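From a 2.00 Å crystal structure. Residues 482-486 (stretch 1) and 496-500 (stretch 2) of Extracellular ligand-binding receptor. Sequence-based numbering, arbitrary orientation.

Stretch 1 482-486: RDGTT
Stretch 2 496-500: GKNAF

Two irregular segments of one chain meet in a small, largely polar contact, held by two backbone hydrogen bonds at Thr 486 and burying 289 Å² over both sides. The directions from CA 483 to CA 486 and from CA 496 to CA 499 lie 122° apart; in register, the CA atoms of Thr 485 and Asn 498 are 4.1 Å apart and those of Thr 486 and Gly 496 are 5.3 Å apart. Thr 486 (phi/psi -72/120) donates from N to Lys 497 O at 2.8 Å, almost linearly (176°), and accepts at O from Gly 496 N at 2.9 Å (162°). Its m rotamer (chi1 -62°) brings Thr 486 OG1 within 3.4 Å of Lys 497 O for a weak hydrogen bond, and Thr 485 CA adds a CA-H...O contact to Lys 497 O at 3.6 Å. Lys 497 (-82/140; chi1 and chi2 m, chi3 t, chi4 -104°) thus contributes its carbonyl, while its side-chain end leads away to a partner elsewhere in the structure.

Asp 483 (-65/11, chi1 p, chi2 14°) ties down the loop within stretch 1: Asp 483 OD1 accepts from Thr 485 N at 2.9 Å and from Thr 485 OG1 at 2.7 Å, with Thr 485 at -66/130 and chi1 -47° (m). The CA-to-CB bond of Asn 498 (-89/-176, chi1 -140°, chi2 -73°) points sideways, but its side-chain end comes nearer stretch 1. Asn 498 OD1 accepts from Ala 499 N (Ala 499 -126/5) at 2.9 Å and Phe 500 N (Phe 500 -120/67, ring unmodelled) at 3.2 Å. Asp 483 O lies 2.8 Å from Asn 498 OD1, but both are acceptors, so no hydrogen bond joins them. Asn 498 ND2 approaches Thr 485 OG1 to 2.9 Å at a poor angle, without hydrogen bonding.

At Gly 484 (85/-10, buried) and Gly 496 (100/-13), a CB would jam against the preceding carbonyl O; at Gly 484 it would also clash with Asn 498 OD1, 2.9 Å from the ideal CB.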

# COMPACT_ATOMS: atom_id res chain seq x y z
N ARG A 482 -24.99 -12.67 -4.92
CA ARG A 482 -25.33 -14.08 -4.63
C ARG A 482 -25.55 -14.89 -5.91
O ARG A 482 -25.00 -15.98 -6.05
CB ARG A 482 -26.56 -14.16 -3.75
CG ARG A 482 -26.47 -15.20 -2.66
CD ARG A 482 -27.01 -16.47 -3.14
NE ARG A 482 -27.01 -17.51 -2.11
CZ ARG A 482 -27.27 -18.78 -2.38
NH1 ARG A 482 -27.52 -19.15 -3.64
NH2 ARG A 482 -27.26 -19.69 -1.41
N ASP A 483 -26.33 -14.34 -6.85
CA ASP A 483 -26.53 -14.96 -8.17
C ASP A 483 -25.27 -15.04 -9.04
O ASP A 483 -25.39 -15.32 -10.23
CB ASP A 483 -27.62 -14.19 -8.97
CG ASP A 483 -27.23 -12.75 -9.32
OD1 ASP A 483 -26.05 -12.37 -9.20
OD2 ASP A 483 -28.13 -11.98 -9.74
N GLY A 484 -24.09 -14.79 -8.50
CA GLY A 484 -22.87 -14.83 -9.30
C GLY A 484 -22.47 -13.58 -10.09
O GLY A 484 -21.35 -13.51 -10.59
N THR A 485 -23.33 -12.57 -10.18
CA THR A 485 -22.98 -11.33 -10.88
C THR A 485 -21.85 -10.53 -10.20
O THR A 485 -21.87 -10.28 -8.99
CB THR A 485 -24.19 -10.41 -11.01
OG1 THR A 485 -25.33 -11.15 -11.47
CG2 THR A 485 -23.91 -9.26 -11.97
N THR A 486 -20.86 -10.15 -10.99
CA THR A 486 -19.79 -9.31 -10.49
C THR A 486 -20.26 -7.88 -10.26
O THR A 486 -20.69 -7.20 -11.18
CB THR A 486 -18.59 -9.31 -11.44
OG1 THR A 486 -18.08 -10.65 -11.51
CG2 THR A 486 -17.48 -8.39 -10.95
N GLY A 496 -20.77 -6.60 -14.02
CA GLY A 496 -22.02 -6.90 -14.69
C GLY A 496 -22.03 -8.30 -15.28
O GLY A 496 -23.08 -8.80 -15.64
N LYS A 497 -20.86 -8.93 -15.35
CA LYS A 497 -20.74 -10.28 -15.89
C LYS A 497 -21.12 -11.25 -14.82
O LYS A 497 -20.75 -11.07 -13.65
CB LYS A 497 -19.32 -10.60 -16.36
CG LYS A 497 -18.70 -9.64 -17.32
CD LYS A 497 -19.53 -9.49 -18.57
CE LYS A 497 -18.78 -8.70 -19.65
NZ LYS A 497 -19.28 -7.29 -19.76
N ASN A 498 -21.84 -12.29 -15.22
CA ASN A 498 -22.21 -13.35 -14.32
C ASN A 498 -21.13 -14.41 -14.34
O ASN A 498 -20.08 -14.23 -14.96
CB ASN A 498 -23.57 -13.92 -14.71
CG ASN A 498 -24.43 -14.23 -13.51
OD1 ASN A 498 -24.17 -15.18 -12.79
ND2 ASN A 498 -25.46 -13.41 -13.29
N ALA A 499 -21.37 -15.50 -13.61
CA ALA A 499 -20.52 -16.68 -13.68
C ALA A 499 -21.39 -17.91 -14.00
O ALA A 499 -20.91 -19.05 -14.01
CB ALA A 499 -19.75 -16.87 -12.39
N PHE A 500 -22.67 -17.65 -14.24
CA PHE A 500 -23.58 -18.61 -14.84
C PHE A 500 -24.11 -17.98 -16.14
O PHE A 500 -25.29 -17.65 -16.24
CB PHE A 500 -24.72 -18.98 -13.89